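Local coordinates for protein transcriptional regulator, AraC family (Pseudomonas putida, PDB 3GRA) that probably regulates transcription by sequence-specific DNA binding, and is represented here by its DJ-1/PfpI-like domain without the AraC-type helix-turn-helix part, at residues T30-L33 with S38-F41; W112-G115 with V119-D122; C125-H128 with S134-E137; L167-V172 with G179-V184. All blocks are in the same frame, centred on the assembly; numbering follows the deposited sequence.

All four contacts are buried in this DJ-1/PfpI-like alpha/beta part of the protein, and none is a purely surface contact. They form two pairs on different flanks. Contact 1 and contact 4 touch: Val172 and Val184 of the helical pair pack on Phe39, Thr30 and Ala31, so helices 18-34, 161-176 and 178-188 pack against one another. Contact 2 and contact 3 also touch, Trp112 and Gly115 meeting Ser134, Leu135 and Ile127. Their chemistry differs. A side-chain amide grips backbone in contact 1; contact 2 closes a helix end with a backbone bond and a water; contacts 3 and 4 are apolar, without a hydrogen bond between their segments.

Contact 1: residues T30-L33 with S38-F41; sequences TANL and SFQF
Asn32, near the end of helix 18-34, and Ser38, just ahead of strand 39-45, bring their CA atoms within 5.5 Å where the chain turns from helix into strand. This is the second connection of the beta-alpha-beta unit made by strand 6-12, helix 18-34 and strand 39-45, in the parallel part of the central mixed sheet of the DJ-1/PfpI-like fold. The side-chain amide of Asn32 clasps the start of the strand. Its OD1 accepts two backbone N-H groups: that of Ser38 at 2.8 Å (N to OD1), nearly in line with the C=O bond, and that of Phe39 at 3.0 Å (N to OD1), in the carbonyl plane on a lone pair. ND2 donates to Phe39 O at 3.2 Å, tilted from the plane of that carbonyl. Phe39 is held by both its N-H and its C=O, and the three bonds fix the rotation of the amide. CG lies beside the backbone N of Asn32 (chi1 -74°), which lets the amide extend from the helix flank and meet the first strand residues. An alanine here would remove all three bonds, and is likely to leave the N-H groups of Ser38 and Phe39 without their acceptor and the helix-to-strand turn less fixed. The hydroxyl of Ser38 engages the carbonyl of Arg35, while strand 6-12 pairs with Ser38 and Gln40 through the backbone. Ala31 CB meets the edge of the Phe39 ring, in its plane, 3.7 Å from CE2. ND2 of Asn32 reaches the edge of the Phe41 ring, 3.5 Å from CE2, with amide and ring planes 20° apart.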
loop_
_atom_site.group_PDB
_atom_site.type_symbol
_atom_site.label_atom_id
_atom_site.label_comp_id
_atom_site.label_asym_id
_atom_site.label_seq_id
_atom_site.Cartn_x
_atom_site.Cartn_y
_atom_site.Cartn_z
ATOM N N THR A 30 -10.045 -7.732 5.229
ATOM C CA THR A 30 -11.487 -7.535 5.189
ATOM C C THR A 30 -12.203 -8.887 5.191
ATOM O O THR A 30 -13.267 -9.034 5.792
ATOM C CB THR A 30 -11.896 -6.738 3.936
ATOM O OG1 THR A 30 -11.228 -5.473 3.948
ATOM C CG2 THR A 30 -13.406 -6.505 3.902
ATOM N N ALA A 31 -11.610 -9.873 4.527
ATOM C CA ALA A 31 -12.200 -11.199 4.481
ATOM C C ALA A 31 -12.319 -11.705 5.908
ATOM O O ALA A 31 -13.349 -12.252 6.295
ATOM C CB ALA A 31 -11.338 -12.149 3.657
ATOM N N ASN A 32 -11.254 -11.516 6.683
ATOM C CA ASN A 32 -11.223 -11.939 8.081
ATOM C C ASN A 32 -12.248 -11.180 8.915
ATOM O O ASN A 32 -12.805 -11.718 9.872
ATOM C CB ASN A 32 -9.835 -11.705 8.687
ATOM C CG ASN A 32 -8.811 -12.702 8.204
ATOM O OD1 ASN A 32 -9.123 -13.872 7.983
ATOM N ND2 ASN A 32 -7.575 -12.251 8.056
ATOM N N LEU A 33 -12.478 -9.924 8.548
ATOM C CA LEU A 33 -13.422 -9.069 9.254
ATOM C C LEU A 33 -14.823 -9.689 9.264
ATOM O O LEU A 33 -15.564 -9.552 10.237
ATOM C CB LEU A 33 -13.480 -7.695 8.581
ATOM C CG LEU A 33 -13.779 -6.496 9.483
ATOM C CD1 LEU A 33 -12.465 -5.959 10.032
ATOM C CD2 LEU A 33 -14.499 -5.406 8.708
ATOM N N SER A 38 -9.674 -16.562 8.292
ATOM C CA SER A 38 -9.765 -17.147 6.964
ATOM C C SER A 38 -8.357 -17.130 6.372
ATOM O O SER A 38 -7.967 -18.038 5.647
ATOM C CB SER A 38 -10.709 -16.329 6.083
ATOM O OG SER A 38 -12.010 -16.284 6.637
ATOM N N PHE A 39 -7.591 -16.099 6.723
ATOM C CA PHE A 39 -6.223 -15.934 6.219
ATOM C C PHE A 39 -5.206 -15.488 7.277
ATOM O O PHE A 39 -5.527 -14.717 8.178
ATOM C CB PHE A 39 -6.191 -14.872 5.111
ATOM C CG PHE A 39 -7.039 -15.192 3.919
ATOM C CD1 PHE A 39 -6.619 -16.116 2.979
ATOM C CD2 PHE A 39 -8.248 -14.537 3.717
ATOM C CE1 PHE A 39 -7.382 -16.384 1.856
ATOM C CE2 PHE A 39 -9.019 -14.801 2.595
ATOM C CZ PHE A 39 -8.585 -15.724 1.662
ATOM N N GLN A 40 -3.974 -15.963 7.118
ATOM C CA GLN A 40 -2.844 -15.582 7.966
ATOM C C GLN A 40 -1.780 -15.129 6.957
ATOM O O GLN A 40 -1.447 -15.865 6.025
ATOM C CB GLN A 40 -2.298 -16.769 8.764
ATOM C CG GLN A 40 -3.319 -17.481 9.616
ATOM C CD GLN A 40 -2.698 -18.589 10.446
ATOM O OE1 GLN A 40 -2.108 -18.334 11.498
ATOM N NE2 GLN A 40 -2.816 -19.827 9.969
ATOM N N PHE A 41 -1.242 -13.931 7.143
ATOM C CA PHE A 41 -0.252 -13.397 6.211
ATOM C C PHE A 41 0.899 -12.652 6.897
ATOM O O PHE A 41 0.761 -12.185 8.028
ATOM C CB PHE A 41 -0.973 -12.488 5.213
ATOM C CG PHE A 41 -2.197 -11.836 5.784
ATOM C CD1 PHE A 41 -2.097 -10.681 6.541
ATOM C CD2 PHE A 41 -3.448 -12.434 5.637
ATOM C CE1 PHE A 41 -3.229 -10.119 7.153
ATOM C CE2 PHE A 41 -4.584 -11.887 6.242
ATOM C CZ PHE A 41 -4.471 -10.730 7.002
#

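Contact 2: residues W112-G115 with V119-D122; sequences WFLG and VLDD
Leu114 and Val119 meet at the C-terminal end of helix 110-117, where the chain leaves the helix for the loop that leads to strand 123-125. The backbone N of Val119 donates to Leu114 O at 3.2 Å, along a nearly straight path (N-H...O angle 164°). Beside this bond the two side chains cross at a slant, Val119 CG2 lying 3.5 Å from Leu114 CB. The same methyl sits only 3.1 Å from Leu114 O, a tight fit that follows from its place between the backbone N and the carbonyl carbon of Val119. The bond from Val119 N to Leu114 O is of the 6→1 kind, and with the apolar pair formed by the same two residues it is consistent with a Schellman motif. The helix belongs to the DJ-1/PfpI-like fold and follows strand 103-107 of the central sheet. Leu120 adds the next layer: its CD1 lies 3.7 Å from Leu114 CB and 3.8 Å from Gly115 N, resting on the helix at these two residues. An alanine in its place would remove both branches, and would probably open a gap against Leu114 and Gly115. On the polar side a water joins helix and loop, donating to Gly115 O at 2.8 Å and to Asp121 OD1 at 2.7 Å, and accepting a weak bond from Leu120 N. The side chain of Asp91, a magnesium ligand in a structure of this protein though not in this chain, is about 7 Å from Gly115. The carbonyl of Val119 accepts a bond from the side chain of Arg155, and farther along the loop Asp122 OD1 forms a salt bridge with Arg143.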
loop_
_atom_site.group_PDB
_atom_site.type_symbol
_atom_site.label_atom_id
_atom_site.label_comp_id
_atom_site.label_asym_id
_atom_site.label_seq_id
_atom_site.Cartn_x
_atom_site.Cartn_y
_atom_site.Cartn_z
ATOM N N TRP A 112 7.550 -11.855 -13.497
ATOM C CA TRP A 112 8.835 -11.948 -14.202
ATOM C C TRP A 112 9.738 -12.939 -13.433
ATOM O O TRP A 112 10.385 -13.800 -14.029
ATOM C CB TRP A 112 9.523 -10.580 -14.270
ATOM C CG TRP A 112 10.787 -10.596 -15.088
ATOM C CD1 TRP A 112 10.890 -10.525 -16.450
ATOM C CD2 TRP A 112 12.128 -10.717 -14.593
ATOM N NE1 TRP A 112 12.212 -10.594 -16.830
ATOM C CE2 TRP A 112 12.991 -10.710 -15.710
ATOM C CE3 TRP A 112 12.681 -10.832 -13.311
ATOM C CZ2 TRP A 112 14.382 -10.806 -15.583
ATOM C CZ3 TRP A 112 14.063 -10.929 -13.187
ATOM C CH2 TRP A 112 14.896 -10.914 -14.319
ATOM N N PHE A 113 9.736 -12.829 -12.106
ATOM C CA PHE A 113 10.551 -13.676 -11.231
ATOM C C PHE A 113 10.091 -15.122 -11.231
ATOM O O PHE A 113 10.898 -16.044 -11.226
ATOM C CB PHE A 113 10.529 -13.097 -9.817
ATOM C CG PHE A 113 11.213 -11.755 -9.710
ATOM C CD1 PHE A 113 12.600 -11.665 -9.638
ATOM C CD2 PHE A 113 10.469 -10.577 -9.683
ATOM C CE1 PHE A 113 13.228 -10.426 -9.534
ATOM C CE2 PHE A 113 11.097 -9.339 -9.582
ATOM C CZ PHE A 113 12.478 -9.266 -9.505
ATOM N N LEU A 114 8.781 -15.328 -11.224
ATOM C CA LEU A 114 8.239 -16.680 -11.280
ATOM C C LEU A 114 8.616 -17.244 -12.650
ATOM O O LEU A 114 8.846 -18.439 -12.802
ATOM C CB LEU A 114 6.719 -16.642 -11.138
ATOM C CG LEU A 114 6.140 -16.491 -9.725
ATOM C CD1 LEU A 114 6.904 -15.442 -8.935
ATOM C CD2 LEU A 114 4.656 -16.133 -9.838
ATOM N N GLY A 115 8.680 -16.365 -13.644
ATOM C CA GLY A 115 9.039 -16.788 -14.987
ATOM C C GLY A 115 10.473 -17.291 -15.067
ATOM O O GLY A 115 10.728 -18.389 -15.565
ATOM N N VAL A 119 8.720 -21.587 -12.967
ATOM C CA VAL A 119 7.538 -22.122 -12.304
ATOM C C VAL A 119 6.245 -21.729 -13.027
ATOM O O VAL A 119 5.149 -22.024 -12.559
ATOM C CB VAL A 119 7.448 -21.642 -10.829
ATOM C CG1 VAL A 119 8.686 -22.072 -10.067
ATOM C CG2 VAL A 119 7.290 -20.118 -10.777
ATOM N N LEU A 120 6.375 -21.049 -14.160
ATOM C CA LEU A 120 5.212 -20.646 -14.946
ATOM C C LEU A 120 5.225 -21.375 -16.288
ATOM O O LEU A 120 4.585 -20.949 -17.251
ATOM C CB LEU A 120 5.212 -19.130 -15.187
ATOM C CG LEU A 120 4.897 -18.203 -14.011
ATOM C CD1 LEU A 120 5.011 -16.758 -14.466
ATOM C CD2 LEU A 120 3.500 -18.485 -13.478
ATOM N N ASP A 121 5.965 -22.475 -16.342
ATOM C CA ASP A 121 6.055 -23.263 -17.555
ATOM C C ASP A 121 4.722 -23.898 -17.855
ATOM O O ASP A 121 4.251 -24.756 -17.110
ATOM C CB ASP A 121 7.117 -24.347 -17.414
ATOM C CG ASP A 121 8.510 -23.822 -17.653
ATOM O OD1 ASP A 121 8.667 -22.593 -17.808
ATOM O OD2 ASP A 121 9.448 -24.646 -17.685
ATOM N N ASP A 122 4.120 -23.458 -18.954
ATOM C CA ASP A 122 2.830 -23.951 -19.406
ATOM C C ASP A 122 1.729 -23.421 -18.504
ATOM O O ASP A 122 0.781 -24.131 -18.141
ATOM C CB ASP A 122 2.832 -25.478 -19.427
ATOM C CG ASP A 122 1.696 -26.047 -20.247
ATOM O OD1 ASP A 122 1.499 -25.582 -21.394
ATOM O OD2 ASP A 122 1.007 -26.962 -19.753
HETATM O O HOH W 1 8.865 -20.313 -16.289
#

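Contact 3: residues C125-H128 with S134-E137; sequences CSIH and SLSE
Leu135 packs against Cys125 and Ile127 in a small, buried, purely apolar contact between helix 132-138 and the chain leaving strand 123-125. Strands 123-125 and 142-144 run parallel with this helix between them in sequence, so the contact lies inside a short beta-alpha-beta unit set apart from the central seven-stranded sheet of the DJ-1/PfpI-like domain. The backbones stay well separated, the nearest CA atoms being those of Ile127 and Leu135 at 8.5 Å, and the side chains bridge the distance. One methyl does most of the work: Leu135 CD2 lies 3.6 Å from Cys125 SG and also 3.6 Å from Ile127 CD1. It also approaches the other branch of the isoleucine, at 3.9 Å from Ile127 CG2. The extended chain of Ile127, with CG1 anti to the backbone N (chi1 -177°) and CD1 continuing straight on, lets its tip slide past the leucine to within 3.9 Å of Leu135 CB. Cys125 and Ile127 both point toward the helix while Ser126 between them points away, the alternation expected of extended backbone. Ser126 OG is bound instead by Ala147 O and Thr150 OG1. Around the apolar group, Ile144 of strand 142-144 also touches Leu135, and Trp112 of helix 110-117 touches Ile127. With no hydrogen bond or charge across the two segments, the thiol serves here as an apolar surface, and the contact depends on the fit of a leucine methyl between sulfur and isoleucine; it probably helps set the spacing of helix and chain through bulk, without directional bonds.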
loop_
_atom_site.group_PDB
_atom_site.type_symbol
_atom_site.label_atom_id
_atom_site.label_comp_id
_atom_site.label_asym_id
_atom_site.label_seq_id
_atom_site.Cartn_x
_atom_site.Cartn_y
_atom_site.Cartn_z
ATOM N N CYS A 125 -0.312 -15.985 -17.113
ATOM C CA CYS A 125 0.021 -15.035 -16.066
ATOM C C CYS A 125 -0.222 -13.622 -16.562
ATOM O O CYS A 125 -0.397 -13.386 -17.759
ATOM C CB CYS A 125 1.493 -15.167 -15.636
ATOM S SG CYS A 125 2.718 -14.436 -16.792
ATOM N N SER A 126 -0.223 -12.691 -15.617
ATOM C CA SER A 126 -0.406 -11.276 -15.894
ATOM C C SER A 126 0.855 -10.573 -15.419
ATOM O O SER A 126 1.397 -10.887 -14.356
ATOM C CB SER A 126 -1.619 -10.714 -15.136
ATOM O OG SER A 126 -2.825 -11.080 -15.772
ATOM N N ILE A 127 1.318 -9.617 -16.201
ATOM C CA ILE A 127 2.529 -8.894 -15.839
ATOM C C ILE A 127 2.465 -7.492 -16.397
ATOM O O ILE A 127 1.830 -7.255 -17.412
ATOM C CB ILE A 127 3.787 -9.606 -16.421
ATOM C CG1 ILE A 127 5.060 -8.883 -15.984
ATOM C CG2 ILE A 127 3.697 -9.648 -17.935
ATOM C CD1 ILE A 127 6.356 -9.606 -16.405
ATOM N N HIS A 128 3.109 -6.557 -15.718
ATOM C CA HIS A 128 3.141 -5.200 -16.208
ATOM C C HIS A 128 3.799 -5.232 -17.592
ATOM O O HIS A 128 4.728 -6.003 -17.823
ATOM C CB HIS A 128 3.975 -4.309 -15.291
ATOM C CG HIS A 128 3.902 -2.860 -15.658
ATOM N ND1 HIS A 128 2.917 -2.020 -15.180
ATOM C CD2 HIS A 128 4.631 -2.126 -16.532
ATOM C CE1 HIS A 128 3.041 -0.833 -15.745
ATOM N NE2 HIS A 128 4.074 -0.872 -16.571
ATOM N N SER A 134 10.676 -9.142 -21.788
ATOM C CA SER A 134 11.700 -9.927 -21.103
ATOM C C SER A 134 11.176 -11.268 -20.604
ATOM O O SER A 134 11.866 -12.279 -20.706
ATOM C CB SER A 134 12.259 -9.146 -19.916
ATOM O OG SER A 134 12.712 -7.871 -20.322
ATOM N N LEU A 135 9.958 -11.266 -20.057
ATOM C CA LEU A 135 9.328 -12.484 -19.536
ATOM C C LEU A 135 9.142 -13.544 -20.614
ATOM O O LEU A 135 9.300 -14.736 -20.356
ATOM C CB LEU A 135 7.969 -12.159 -18.909
ATOM C CG LEU A 135 7.121 -13.358 -18.459
ATOM C CD1 LEU A 135 7.944 -14.254 -17.533
ATOM C CD2 LEU A 135 5.866 -12.871 -17.751
ATOM N N SER A 136 8.788 -13.104 -21.818
ATOM C CA SER A 136 8.580 -14.010 -22.942
ATOM C C SER A 136 9.923 -14.526 -23.446
ATOM O O SER A 136 10.047 -15.686 -23.832
ATOM C CB SER A 136 7.854 -13.285 -24.079
ATOM O OG SER A 136 6.571 -12.839 -23.683
ATOM N N GLU A 137 10.926 -13.654 -23.432
ATOM C CA GLU A 137 12.272 -14.005 -23.881
ATOM C C GLU A 137 12.931 -15.021 -22.958
ATOM O O GLU A 137 13.625 -15.925 -23.420
ATOM C CB GLU A 137 13.143 -12.746 -23.969
ATOM C CG GLU A 137 12.976 -11.955 -25.263
ATOM C CD GLU A 137 13.512 -10.538 -25.165
ATOM O OE1 GLU A 137 14.579 -10.337 -24.545
ATOM O OE2 GLU A 137 12.870 -9.622 -25.716
#

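Contact 4: residues L167-V172 with G179-V184; sequences LMLGLV and GLAEGV
Val172 and Ala181 have the nearest CA atoms of segments 167-172 and 179-184, on helices 161-176 and 178-188, which follow one another as an antiparallel hairpin; their local axes come within 8.8 Å and differ in direction by 146°. Among the side-chain contacts, Val172 CG1 is central, lying 3.9 Å from Leu180 CD2 and 4.1 Å from Ala181 CB. Val172 and Leu180 cross at about a right angle, the valine methyl meeting the flank of the leucine. One turn back along the first helix, Leu169 CD2 reaches Val184 CG1 at 4.2 Å. A second group of contacts joins side chains to backbone, as the small Ala181 probably allows: Val172 CG1 comes 3.8 Å from Ala181 N, and Leu169 CD2 comes 3.6 Å from Ala181 O. Ala181 CB lies 4.0 Å from Leu169 O. Helix 18-34 covers part of the same surface, with Val27 against Val172 and Thr30 against Val184. The contact lies away from the magnesium site. No hydrogen bond links the two segments; bonds such as Val172 N to Met168 O and Val184 N to Leu180 O stay within each helix, and the hairpin relies on branched aliphatic chains closing round one small residue.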
loop_
_atom_site.group_PDB
_atom_site.type_symbol
_atom_site.label_atom_id
_atom_site.label_comp_id
_atom_site.label_asym_id
_atom_site.label_seq_id
_atom_site.Cartn_x
_atom_site.Cartn_y
_atom_site.Cartn_z
ATOM N N LEU A 167 -7.353 -10.184 -8.091
ATOM C CA LEU A 167 -6.636 -11.428 -7.870
ATOM C C LEU A 167 -6.953 -12.023 -6.500
ATOM O O LEU A 167 -7.261 -13.206 -6.402
ATOM C CB LEU A 167 -5.125 -11.213 -8.020
ATOM C CG LEU A 167 -4.246 -12.471 -7.965
ATOM C CD1 LEU A 167 -4.475 -13.329 -9.206
ATOM C CD2 LEU A 167 -2.780 -12.061 -7.878
HETATM N N MSE A 168 -6.885 -11.209 -5.450
HETATM C CA MSE A 168 -7.177 -11.708 -4.113
HETATM C C MSE A 168 -8.672 -11.984 -3.932
HETATM O O MSE A 168 -9.056 -12.798 -3.099
HETATM C CB MSE A 168 -6.661 -10.740 -3.044
HETATM C CG MSE A 168 -5.122 -10.668 -2.945
HETATM SE SE MSE A 168 -4.292 -12.212 -2.477
HETATM C CE MSE A 168 -3.916 -12.876 -4.040
ATOM N N LEU A 169 -9.518 -11.316 -4.708
ATOM C CA LEU A 169 -10.955 -11.565 -4.639
ATOM C C LEU A 169 -11.161 -12.920 -5.291
ATOM O O LEU A 169 -12.010 -13.711 -4.869
ATOM C CB LEU A 169 -11.746 -10.485 -5.398
ATOM C CG LEU A 169 -12.010 -9.227 -4.557
ATOM C CD1 LEU A 169 -12.473 -8.069 -5.432
ATOM C CD2 LEU A 169 -13.052 -9.575 -3.487
ATOM N N GLY A 170 -10.360 -13.189 -6.318
ATOM C CA GLY A 170 -10.450 -14.463 -7.002
ATOM C C GLY A 170 -10.063 -15.562 -6.030
ATOM O O GLY A 170 -10.651 -16.646 -6.017
ATOM N N LEU A 171 -9.074 -15.267 -5.192
ATOM C CA LEU A 171 -8.613 -16.229 -4.210
ATOM C C LEU A 171 -9.689 -16.455 -3.148
ATOM O O LEU A 171 -9.957 -17.593 -2.772
ATOM C CB LEU A 171 -7.318 -15.741 -3.546
ATOM C CG LEU A 171 -6.729 -16.629 -2.435
ATOM C CD1 LEU A 171 -6.526 -18.038 -2.984
ATOM C CD2 LEU A 171 -5.384 -16.062 -1.935
ATOM N N VAL A 172 -10.300 -15.373 -2.670
ATOM C CA VAL A 172 -11.343 -15.476 -1.652
ATOM C C VAL A 172 -12.540 -16.272 -2.180
ATOM O O VAL A 172 -13.108 -17.110 -1.484
ATOM C CB VAL A 172 -11.813 -14.075 -1.209
ATOM C CG1 VAL A 172 -12.930 -14.193 -0.175
ATOM C CG2 VAL A 172 -10.630 -13.298 -0.631
ATOM N N GLY A 179 -20.104 -15.746 -1.840
ATOM C CA GLY A 179 -20.704 -15.020 -0.736
ATOM C C GLY A 179 -19.741 -14.118 0.010
ATOM O O GLY A 179 -20.022 -12.931 0.199
ATOM N N LEU A 180 -18.607 -14.667 0.437
ATOM C CA LEU A 180 -17.616 -13.880 1.172
ATOM C C LEU A 180 -16.996 -12.805 0.283
ATOM O O LEU A 180 -16.932 -11.639 0.662
ATOM C CB LEU A 180 -16.517 -14.794 1.719
ATOM C CG LEU A 180 -15.655 -14.209 2.840
ATOM C CD1 LEU A 180 -16.534 -13.894 4.037
ATOM C CD2 LEU A 180 -14.572 -15.196 3.229
ATOM N N ALA A 181 -16.554 -13.203 -0.907
ATOM C CA ALA A 181 -15.929 -12.272 -1.845
ATOM C C ALA A 181 -16.842 -11.103 -2.181
ATOM O O ALA A 181 -16.406 -9.953 -2.219
ATOM C CB ALA A 181 -15.527 -13.000 -3.119
ATOM N N GLU A 182 -18.112 -11.404 -2.429
ATOM C CA GLU A 182 -19.081 -10.372 -2.757
ATOM C C GLU A 182 -19.223 -9.431 -1.566
ATOM O O GLU A 182 -19.363 -8.222 -1.732
ATOM C CB GLU A 182 -20.438 -11.000 -3.091
ATOM C CG GLU A 182 -21.462 -10.010 -3.628
ATOM C CD GLU A 182 -22.888 -10.558 -3.634
ATOM O OE1 GLU A 182 -23.774 -9.887 -4.208
ATOM O OE2 GLU A 182 -23.123 -11.647 -3.060
ATOM N N GLY A 183 -19.181 -9.994 -0.362
ATOM C CA GLY A 183 -19.308 -9.183 0.839
ATOM C C GLY A 183 -18.087 -8.311 1.069
ATOM O O GLY A 183 -18.201 -7.170 1.519
ATOM N N VAL A 184 -16.915 -8.864 0.764
ATOM C CA VAL A 184 -15.647 -8.157 0.914
ATOM C C VAL A 184 -15.638 -6.954 -0.015
ATOM O O VAL A 184 -15.269 -5.842 0.379
ATOM C CB VAL A 184 -14.453 -9.062 0.534
ATOM C CG1 VAL A 184 -13.171 -8.257 0.522
ATOM C CG2 VAL A 184 -14.350 -10.230 1.511
#